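Local atomic coordinates of enoyl-CoA hydratase (Mycobacterium thermoresistibile, PDB entry 3T3W), a protein that probably catalyses the reversible addition of water across the double bond of enoyl-CoA thioesters in lipid metabolism. Residues F[109-114]-F[239-244]; F[135-140]-F[160-165]; F[169-174]-F[189-194]. All blocks are in the same frame, centred on the assembly; numbering follows the deposited sequence. Where two conformers were deposited one is given.

Contact 1 of 3, residues F[109-114]-F[239-244]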
loop_
_atom_site.group_PDB
_atom_site.type_symbol
_atom_site.label_atom_id
_atom_site.label_comp_id
_atom_site.label_asym_id
_atom_site.label_seq_id
_atom_site.Cartn_x
_atom_site.Cartn_y
_atom_site.Cartn_z
ATOM N N TYR F 109 15.539 8.733 -15.905
ATOM C CA TYR F 109 16.727 9.457 -15.474
ATOM C C TYR F 109 16.544 9.982 -14.064
ATOM O O TYR F 109 17.409 9.813 -13.235
ATOM C CB TYR F 109 17.002 10.622 -16.409
ATOM C CG TYR F 109 17.747 10.308 -17.713
ATOM C CD1 TYR F 109 17.974 9.005 -18.159
ATOM C CD2 TYR F 109 18.190 11.354 -18.532
ATOM C CE1 TYR F 109 18.633 8.747 -19.370
ATOM C CE2 TYR F 109 18.856 11.094 -19.744
ATOM C CZ TYR F 109 19.068 9.809 -20.163
ATOM O OH TYR F 109 19.716 9.554 -21.394
ATOM N N SER F 110 15.415 10.629 -13.806
ATOM C CA SER F 110 15.192 11.268 -12.511
ATOM C C SER F 110 15.137 10.196 -11.405
ATOM O O SER F 110 15.700 10.393 -10.324
ATOM C CB SER F 110 13.955 12.156 -12.522
ATOM O OG SER F 110 14.152 13.373 -13.228
ATOM N N LEU F 111 14.489 9.058 -11.669
ATOM C CA LEU F 111 14.489 7.962 -10.690
ATOM C C LEU F 111 15.884 7.375 -10.447
ATOM O O LEU F 111 16.246 7.098 -9.306
ATOM C CB LEU F 111 13.477 6.871 -11.086
ATOM C CG LEU F 111 12.031 7.195 -10.737
ATOM C CD1 LEU F 111 11.108 6.163 -11.423
ATOM C CD2 LEU F 111 11.790 7.211 -9.216
ATOM N N ARG F 112 16.679 7.241 -11.500
ATOM C CA ARG F 112 18.012 6.748 -11.364
ATOM C C ARG F 112 18.838 7.677 -10.472
ATOM O O ARG F 112 19.540 7.204 -9.565
ATOM C CB ARG F 112 18.688 6.626 -12.737
ATOM C CG ARG F 112 20.104 6.174 -12.572
ATOM C CD ARG F 112 20.609 5.452 -13.771
ATOM N NE ARG F 112 20.583 6.188 -15.015
ATOM C CZ ARG F 112 19.842 5.859 -16.074
ATOM N NH1 ARG F 112 19.969 6.526 -17.216
ATOM N NH2 ARG F 112 18.960 4.868 -16.010
ATOM N N TRP F 113 18.716 8.988 -10.664
ATOM C CA TRP F 113 19.472 9.927 -9.804
ATOM C C TRP F 113 19.022 9.851 -8.345
ATOM O O TRP F 113 19.854 9.866 -7.410
ATOM C CB TRP F 113 19.313 11.336 -10.318
ATOM C CG TRP F 113 19.690 11.474 -11.763
ATOM C CD1 TRP F 113 20.567 10.692 -12.517
ATOM C CD2 TRP F 113 19.158 12.469 -12.686
ATOM N NE1 TRP F 113 20.609 11.144 -13.836
ATOM C CE2 TRP F 113 19.791 12.225 -13.980
ATOM C CE3 TRP F 113 18.239 13.502 -12.558
ATOM C CZ2 TRP F 113 19.482 12.991 -15.103
ATOM C CZ3 TRP F 113 17.938 14.268 -13.684
ATOM C CH2 TRP F 113 18.557 14.016 -14.932
ATOM N N ARG F 114 17.710 9.772 -8.153
ATOM C CA ARG F 114 17.112 9.603 -6.848
ATOM C C ARG F 114 17.758 8.450 -6.083
ATOM O O ARG F 114 17.956 8.554 -4.855
ATOM C CB ARG F 114 15.590 9.420 -6.982
ATOM C CG ARG F 114 14.814 9.353 -5.674
ATOM C CD ARG F 114 14.518 7.919 -5.260
ATOM N NE ARG F 114 13.531 7.890 -4.169
ATOM C CZ ARG F 114 13.064 6.769 -3.616
ATOM N NH1 ARG F 114 13.526 5.576 -4.020
ATOM N NH2 ARG F 114 12.139 6.869 -2.656
ATOM N N GLN F 239 5.631 3.486 1.491
ATOM C CA GLN F 239 4.516 4.443 1.459
ATOM C C GLN F 239 3.860 4.566 0.096
ATOM O O GLN F 239 2.764 5.107 0.017
ATOM C CB GLN F 239 4.949 5.837 1.895
ATOM C CG GLN F 239 5.313 5.965 3.371
ATOM C CD GLN F 239 5.826 7.361 3.721
ATOM O OE1 GLN F 239 5.987 8.243 2.839
ATOM N NE2 GLN F 239 6.017 7.610 5.022
ATOM N N GLY F 240 4.522 4.146 -0.961
ATOM C CA GLY F 240 3.945 4.165 -2.308
ATOM C C GLY F 240 4.643 5.056 -3.317
ATOM O O GLY F 240 4.139 5.224 -4.435
ATOM N N PHE F 241 5.821 5.584 -2.995
ATOM C CA PHE F 241 6.462 6.541 -3.873
ATOM C C PHE F 241 6.703 6.025 -5.289
ATOM O O PHE F 241 6.230 6.628 -6.247
ATOM C CB PHE F 241 7.755 7.101 -3.242
ATOM C CG PHE F 241 8.431 8.116 -4.085
ATOM C CD1 PHE F 241 7.902 9.390 -4.201
ATOM C CD2 PHE F 241 9.591 7.833 -4.770
ATOM C CE1 PHE F 241 8.487 10.358 -5.019
ATOM C CE2 PHE F 241 10.203 8.825 -5.570
ATOM C CZ PHE F 241 9.629 10.068 -5.720
ATOM N N TYR F 242 7.426 4.904 -5.440
ATOM C CA TYR F 242 7.660 4.347 -6.779
ATOM C C TYR F 242 6.347 4.125 -7.536
ATOM O O TYR F 242 6.202 4.561 -8.685
ATOM C CB TYR F 242 8.395 3.004 -6.682
ATOM C CG TYR F 242 8.701 2.418 -8.047
ATOM C CD1 TYR F 242 7.857 1.479 -8.663
ATOM C CD2 TYR F 242 9.859 2.772 -8.708
ATOM C CE1 TYR F 242 8.196 0.931 -9.896
ATOM C CE2 TYR F 242 10.163 2.246 -9.992
ATOM C CZ TYR F 242 9.326 1.323 -10.557
ATOM O OH TYR F 242 9.661 0.727 -11.814
ATOM N N ALA F 243 5.398 3.463 -6.910
ATOM C CA ALA F 243 4.112 3.148 -7.561
ATOM C C ALA F 243 3.344 4.433 -7.950
ATOM O O ALA F 243 2.773 4.497 -9.037
ATOM C CB ALA F 243 3.230 2.242 -6.655
ATOM N N ALA F 244 3.368 5.451 -7.103
ATOM C CA ALA F 244 2.647 6.697 -7.357
ATOM C C ALA F 244 3.288 7.473 -8.486
ATOM O O ALA F 244 2.609 8.031 -9.375
ATOM C CB ALA F 244 2.552 7.554 -6.073
#
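Leu-111, on the face of helix 95-115 turned to the start of helix 241-263, reaches two aromatic rings with its two methyls. Leu-111 CD2 lies 4.3 Å from CE2 of Phe-241, and Leu-111 CD1 sits at the same separation, 4.3 Å, from CE2 of Tyr-242; both contacts are apolar, and each methyl meets its ring obliquely.

One turn on comes Arg-114. Its CG is anti to the backbone N (chi1 -175°) and the chain bends at chi2, which brings the guanidinium nearly parallel to the Phe-241 ring, the two planes 19° apart, with Phe-241 CD2 over one face of the guanidinium. The side chains run past each other in opposite directions: Arg-114 NH2 is 3.4 Å from Phe-241 CD2, and Arg-114 NE is 3.7 Å from Phe-241 CE2. Phe-241 belongs to the C-terminal helical part of this crotonase-like protein. There helix 222-239 closes in a Schellman motif at Gly-240 (phi 117°), which is also the N-cap residue of helix 241-263.

The polar end of Arg-114 is held from helix 222-239, NH1 by a salt bridge to OD2 of Asp-237 and NH2 by a hydrogen bond to the carbonyl O of Asn-233. Phe-241 also meets Trp-169 edge-to-face, while Tyr-242 stacks on Tyr-242 of a neighbouring subunit.

Contact 2 of 3, residues F[135-140]-F[160-165]. With ZN (zinc ion), chain T; EDO (1,2-ethanediol), chain H.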
loop_
_atom_site.group_PDB
_atom_site.type_symbol
_atom_site.label_atom_id
_atom_site.label_comp_id
_atom_site.label_asym_id
_atom_site.label_seq_id
_atom_site.Cartn_x
_atom_site.Cartn_y
_atom_site.Cartn_z
ATOM N N LEU F 135 15.252 18.000 -11.797
ATOM C CA LEU F 135 16.682 17.992 -11.509
ATOM C C LEU F 135 16.956 18.067 -10.007
ATOM O O LEU F 135 17.881 17.412 -9.547
ATOM C CB LEU F 135 17.399 19.115 -12.228
ATOM C CG LEU F 135 17.123 19.234 -13.754
ATOM C CD1 LEU F 135 18.053 20.296 -14.383
ATOM C CD2 LEU F 135 17.273 17.870 -14.463
ATOM N N CYS F 136 16.197 18.873 -9.252
ATOM C CA CYS F 136 16.467 19.043 -7.842
ATOM C C CYS F 136 15.719 18.033 -6.967
ATOM O O CYS F 136 16.284 17.573 -5.959
ATOM C CB CYS F 136 16.205 20.493 -7.373
ATOM S SG CYS F 136 14.538 21.101 -7.585
ATOM N N TRP F 137 14.478 17.670 -7.292
ATOM C CA TRP F 137 13.766 16.701 -6.438
ATOM C C TRP F 137 14.483 15.386 -6.220
ATOM O O TRP F 137 14.426 14.854 -5.101
ATOM C CB TRP F 137 12.343 16.441 -6.919
ATOM C CG TRP F 137 11.330 17.496 -6.590
ATOM C CD1 TRP F 137 11.324 18.388 -5.546
ATOM C CD2 TRP F 137 10.059 17.693 -7.276
ATOM N NE1 TRP F 137 10.182 19.155 -5.543
ATOM C CE2 TRP F 137 9.370 18.774 -6.564
ATOM C CE3 TRP F 137 9.454 17.113 -8.376
ATOM C CZ2 TRP F 137 8.130 19.221 -6.953
ATOM C CZ3 TRP F 137 8.209 17.588 -8.760
ATOM C CH2 TRP F 137 7.555 18.595 -8.052
ATOM N N PRO F 138 15.181 14.843 -7.240
ATOM C CA PRO F 138 15.942 13.581 -7.009
ATOM C C PRO F 138 17.104 13.691 -6.001
ATOM O O PRO F 138 17.613 12.682 -5.535
ATOM C CB PRO F 138 16.445 13.205 -8.412
ATOM C CG PRO F 138 15.361 13.800 -9.290
ATOM C CD PRO F 138 15.090 15.145 -8.680
ATOM N N CYS F 139 17.566 14.912 -5.745
ATOM C CA CYS F 139 18.600 15.120 -4.755
ATOM C C CYS F 139 18.024 14.891 -3.352
ATOM O O CYS F 139 16.842 15.107 -3.099
ATOM C CB CYS F 139 19.213 16.522 -4.872
ATOM S SG CYS F 139 20.123 16.821 -6.426
ATOM N N ASP F 140 18.875 14.452 -2.447
ATOM C CA ASP F 140 18.476 14.194 -1.088
ATOM C C ASP F 140 18.092 15.449 -0.326
ATOM O O ASP F 140 17.107 15.434 0.412
ATOM C CB ASP F 140 19.563 13.428 -0.334
ATOM C CG ASP F 140 19.809 12.057 -0.927
ATOM O OD1 ASP F 140 18.807 11.318 -1.127
ATOM O OD2 ASP F 140 20.981 11.769 -1.257
ATOM N N GLY F 160 -1.286 17.812 -16.654
ATOM C CA GLY F 160 -1.511 17.805 -15.227
ATOM C C GLY F 160 -0.257 17.716 -14.356
ATOM O O GLY F 160 -0.084 16.718 -13.632
ATOM N N GLY F 161 0.640 18.689 -14.477
ATOM C CA GLY F 161 1.901 18.656 -13.739
ATOM C C GLY F 161 2.960 17.928 -14.555
ATOM O O GLY F 161 2.641 17.137 -15.477
ATOM N N VAL F 162 4.218 18.134 -14.198
ATOM C CA VAL F 162 5.340 17.472 -14.920
ATOM C C VAL F 162 5.364 15.956 -14.693
ATOM O O VAL F 162 4.580 15.381 -13.883
ATOM C CB VAL F 162 6.696 18.103 -14.546
ATOM C CG1 VAL F 162 6.745 19.574 -15.044
ATOM C CG2 VAL F 162 6.934 18.022 -13.027
ATOM N N GLU F 163 6.290 15.315 -15.411
ATOM C CA GLU F 163 6.282 13.859 -15.590
ATOM C C GLU F 163 6.596 13.061 -14.339
ATOM O O GLU F 163 6.203 11.888 -14.242
ATOM C CB GLU F 163 7.358 13.514 -16.638
ATOM C CG GLU F 163 7.031 13.951 -18.066
ATOM C CD GLU F 163 7.341 15.418 -18.436
ATOM O OE1 GLU F 163 7.727 16.221 -17.556
ATOM O OE2 GLU F 163 7.132 15.760 -19.631
ATOM N N TYR F 164 7.314 13.668 -13.398
ATOM C CA TYR F 164 7.788 13.048 -12.168
ATOM C C TYR F 164 7.067 13.799 -11.057
ATOM O O TYR F 164 7.412 14.954 -10.723
ATOM C CB TYR F 164 9.297 13.230 -12.065
ATOM C CG TYR F 164 10.035 12.651 -10.865
ATOM C CD1 TYR F 164 10.717 11.446 -10.964
ATOM C CD2 TYR F 164 10.168 13.356 -9.675
ATOM C CE1 TYR F 164 11.447 10.917 -9.894
ATOM C CE2 TYR F 164 10.938 12.865 -8.618
ATOM C CZ TYR F 164 11.589 11.635 -8.737
ATOM O OH TYR F 164 12.372 11.121 -7.720
ATOM N N HIS F 165 6.026 13.174 -10.540
ATOM C CA HIS F 165 5.126 13.837 -9.610
ATOM C C HIS F 165 5.667 13.792 -8.182
ATOM O O HIS F 165 5.200 13.042 -7.336
ATOM C CB HIS F 165 3.696 13.266 -9.688
ATOM C CG HIS F 165 2.694 14.076 -8.903
ATOM N ND1 HIS F 165 2.036 15.138 -9.447
ATOM C CD2 HIS F 165 2.353 14.053 -7.556
ATOM C CE1 HIS F 165 1.274 15.705 -8.490
ATOM N NE2 HIS F 165 1.475 15.051 -7.340
HETATM ZN ZN ZN T . 5.518 15.429 -20.969
HETATM C C1 EDO H . 14.102 13.816 -0.786
HETATM O O1 EDO H . 15.074 13.428 0.142
HETATM C C2 EDO H . 13.106 12.713 -0.991
HETATM O O2 EDO H . 13.794 11.623 -1.644
HETATM O O HOH W 1 12.497 12.476 -5.349
HETATM O O HOH W 2 5.449 17.539 -20.904
#
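The indole of Trp-137 and the phenol of Tyr-164 meet along their rims, Trp-137 CE3 coming in near the plane of the phenol at 4.0 Å from Tyr-164 CD2. At the same border of the indole, also near its plane, sits the carbonyl O of Tyr-164, 3.4 Å from Trp-137 CZ3. Val-162 adds its CG2 methyl obliquely, and His-167 packs edge-to-face with the indole. The phenol is approached obliquely by Pro-138, whose CG is 4.4 Å from Tyr-164 CZ, while water 1 lies in the ring plane at its hydroxyl edge.

In the crotonase-like fold this packs the chain at the end of helix 133-136 on the loop between strand 149-151 and helix 167-171. Tyr-164 has CG anti to the backbone N (chi1 -179°), and this sends the ring past the indole in the opposite direction, taking OH to the type I turn from Cys-136 to Cys-139. There water 1 donates to Trp-137 O at 3.1 Å and is hydrogen-bonded to Tyr-164 OH at 2.7 Å. Trp-137 O also receives NH2 of Arg-174 from a neighbouring subunit.

Next to Tyr-164 in the chain, Glu-163 binds the zinc ion through OE2 at 2.1 Å; Glu-102, His-252, His-256 and water 2 are further ligands. Bound directly to the zinc ion, water 2 is probably polarised. Between the segments themselves, aromatic C-H groups face a carbonyl oxygen, consistent with a weak electrostatic attraction, and water 1 rather than a direct hydrogen bond makes the polar link.

Contact 3 of 3, residues F[169-174]-F[189-194]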
loop_
_atom_site.group_PDB
_atom_site.type_symbol
_atom_site.label_atom_id
_atom_site.label_comp_id
_atom_site.label_asym_id
_atom_site.label_seq_id
_atom_site.Cartn_x
_atom_site.Cartn_y
_atom_site.Cartn_z
ATOM N N TRP F 169 4.282 14.717 -2.529
ATOM C CA TRP F 169 5.240 14.261 -1.523
ATOM C C TRP F 169 6.003 15.411 -0.916
ATOM O O TRP F 169 6.285 15.423 0.302
ATOM C CB TRP F 169 6.227 13.319 -2.190
ATOM C CG TRP F 169 5.562 12.091 -2.774
ATOM C CD1 TRP F 169 5.087 11.938 -4.049
ATOM C CD2 TRP F 169 5.231 10.863 -2.069
ATOM N NE1 TRP F 169 4.511 10.710 -4.211
ATOM C CE2 TRP F 169 4.537 10.015 -3.032
ATOM C CE3 TRP F 169 5.420 10.397 -0.767
ATOM C CZ2 TRP F 169 4.120 8.746 -2.711
ATOM C CZ3 TRP F 169 4.999 9.089 -0.448
ATOM C CH2 TRP F 169 4.346 8.291 -1.397
ATOM N N GLU F 170 6.310 16.400 -1.735
ATOM C CA GLU F 170 7.200 17.515 -1.350
ATOM C C GLU F 170 6.465 18.682 -0.684
ATOM O O GLU F 170 6.992 19.332 0.226
ATOM C CB GLU F 170 7.937 18.008 -2.584
ATOM C CG GLU F 170 8.880 16.980 -3.180
ATOM C CD GLU F 170 10.206 16.824 -2.457
ATOM O OE1 GLU F 170 10.531 17.644 -1.557
ATOM O OE2 GLU F 170 10.948 15.897 -2.863
ATOM N N LEU F 171 5.251 18.934 -1.153
ATOM C CA LEU F 171 4.458 20.102 -0.777
ATOM C C LEU F 171 3.229 19.798 0.079
ATOM O O LEU F 171 2.667 20.719 0.696
ATOM C CB LEU F 171 4.032 20.842 -2.047
ATOM C CG LEU F 171 5.114 21.266 -3.021
ATOM C CD1 LEU F 171 4.504 21.764 -4.349
ATOM C CD2 LEU F 171 6.022 22.333 -2.403
ATOM N N GLY F 172 2.816 18.536 0.100
ATOM C CA GLY F 172 1.502 18.139 0.592
ATOM C C GLY F 172 0.458 18.326 -0.523
ATOM O O GLY F 172 0.663 19.139 -1.456
ATOM N N PRO F 173 -0.689 17.649 -0.415
ATOM C CA PRO F 173 -1.655 17.661 -1.521
ATOM C C PRO F 173 -2.329 19.007 -1.752
ATOM O O PRO F 173 -2.572 19.376 -2.915
ATOM C CB PRO F 173 -2.683 16.592 -1.106
ATOM C CG PRO F 173 -2.495 16.439 0.396
ATOM C CD PRO F 173 -1.038 16.635 0.596
ATOM N N ARG F 174 -2.640 19.735 -0.681
ATOM C CA ARG F 174 -3.386 20.989 -0.864
ATOM C C ARG F 174 -2.506 22.032 -1.546
ATOM O O ARG F 174 -2.986 22.764 -2.436
ATOM C CB ARG F 174 -3.929 21.487 0.472
ATOM C CG ARG F 174 -5.099 20.619 0.951
ATOM C CD ARG F 174 -5.796 21.173 2.161
ATOM N NE ARG F 174 -6.834 20.225 2.612
ATOM C CZ ARG F 174 -8.021 20.083 2.037
ATOM N NH1 ARG F 174 -8.365 20.852 1.032
ATOM N NH2 ARG F 174 -8.880 19.186 2.480
ATOM N N GLU F 189 11.163 30.607 1.004
ATOM C CA GLU F 189 10.653 30.531 2.382
ATOM C C GLU F 189 9.396 29.678 2.409
ATOM O O GLU F 189 9.238 28.818 3.279
ATOM C CB GLU F 189 10.423 31.947 2.955
ATOM C CG GLU F 189 9.632 32.023 4.247
ATOM C CD GLU F 189 9.250 33.461 4.663
ATOM O OE1 GLU F 189 8.677 34.229 3.852
ATOM O OE2 GLU F 189 9.505 33.827 5.824
ATOM N N GLU F 190 8.528 29.856 1.427
ATOM C CA GLU F 190 7.301 29.050 1.367
ATOM C C GLU F 190 7.574 27.562 1.229
ATOM O O GLU F 190 6.962 26.751 1.927
ATOM C CB GLU F 190 6.348 29.555 0.255
ATOM C CG GLU F 190 5.070 28.737 0.222
ATOM C CD GLU F 190 4.074 29.183 -0.841
ATOM O OE1 GLU F 190 4.353 30.147 -1.584
ATOM O OE2 GLU F 190 2.969 28.584 -0.865
ATOM N N VAL F 191 8.488 27.166 0.336
ATOM C CA VAL F 191 8.804 25.752 0.180
ATOM C C VAL F 191 9.615 25.229 1.340
ATOM O O VAL F 191 9.531 24.059 1.632
ATOM C CB VAL F 191 9.450 25.362 -1.196
ATOM C CG1 VAL F 191 8.483 25.782 -2.332
ATOM C CG2 VAL F 191 10.756 26.057 -1.428
ATOM N N ALA F 192 10.412 26.060 2.012
ATOM C CA ALA F 192 11.080 25.593 3.224
ATOM C C ALA F 192 10.030 25.168 4.307
ATOM O O ALA F 192 10.258 24.213 5.044
ATOM C CB ALA F 192 12.020 26.693 3.783
ATOM N N GLN F 193 8.888 25.856 4.359
ATOM C CA GLN F 193 7.841 25.553 5.351
ATOM C C GLN F 193 7.234 24.161 5.154
ATOM O O GLN F 193 6.772 23.531 6.120
ATOM C CB GLN F 193 6.725 26.594 5.306
ATOM C CG GLN F 193 7.094 27.960 5.825
ATOM C CD GLN F 193 5.951 28.958 5.715
ATOM O OE1 GLN F 193 5.266 29.059 4.676
ATOM N NE2 GLN F 193 5.744 29.715 6.773
ATOM N N THR F 194 7.214 23.668 3.908
ATOM C CA THR F 194 6.674 22.342 3.616
ATOM C C THR F 194 7.714 21.245 3.813
ATOM O O THR F 194 7.365 20.072 3.842
ATOM C CB THR F 194 6.134 22.218 2.159
ATOM O OG1 THR F 194 7.234 22.184 1.228
ATOM C CG2 THR F 194 5.191 23.373 1.782
#
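Thr-194 reaches from helix 188-194 to the end of helix 167-171 with its hydroxyl, Thr-194 OG1 lying 3.0 Å from the carbonyl O of Glu-170. This is a helix-to-helix junction in the crotonase-like fold, where helix 167-171 breaks at Gly-172, helix 173-182 follows, and the chain returns through strand 186-187 into helix 188-194. Which carbonyl takes the proton cannot be decided, because Thr-194 OG1 is equally 3.0 Å from Val-191 O in its own helix and has one proton to offer to the two.

With chi1 at 72°, OG1 stands between the backbone N and the carbonyl carbon of Thr-194, where it can face both acceptors. The methyl takes the place beside the backbone N, and Thr-194 CG2 comes within 3.8 Å of Leu-171 O.

Leu-171 and Thr-194 cross at a slant, and Leu-171 CD2 lies beside the threonine hydroxyl, 3.8 Å from Thr-194 OG1. The apolar half of the junction is Leu-171 CD2 against Val-191 CG1 at 4.2 Å. Met-186 touches both Leu-171 and Val-191, and Ile-179 and Met-196 add to the packing round Leu-171.

Farther out, Gly-172, at a positive phi of 83°, is the N-cap residue of helix 173-182 and turns the chain away after Leu-171. The carboxylate of Glu-170 looks beyond its own chain to the assembly, where its OE2 forms a salt bridge with NH2 of Arg-174 of a neighbouring subunit.

Contact 1 ties helix 95-115 to helix 241-263, contact 3 joins helices 167-171 and 188-194, and contact 2, with the loop that carries Tyr-164, comes between them. Along the chain contacts 2 and 3 follow each other, and both fall between the two halves of contact 1. Centre to centre, contact 2 is about 9 Å from contact 1 and 14 Å from contact 3, while contacts 1 and 3 are 18 Å apart. Tyr-164 OH is 3.6 Å from Arg-114 CG and also 3.6 Å from Phe-241 CZ. Trp-169 CZ2 packs on Ala-244 CB, and Trp-137 on Glu-170. The packing is thus continuous from the C-terminal helices to helix 188-194, and each contact also touches neighbouring subunits of the hexamer.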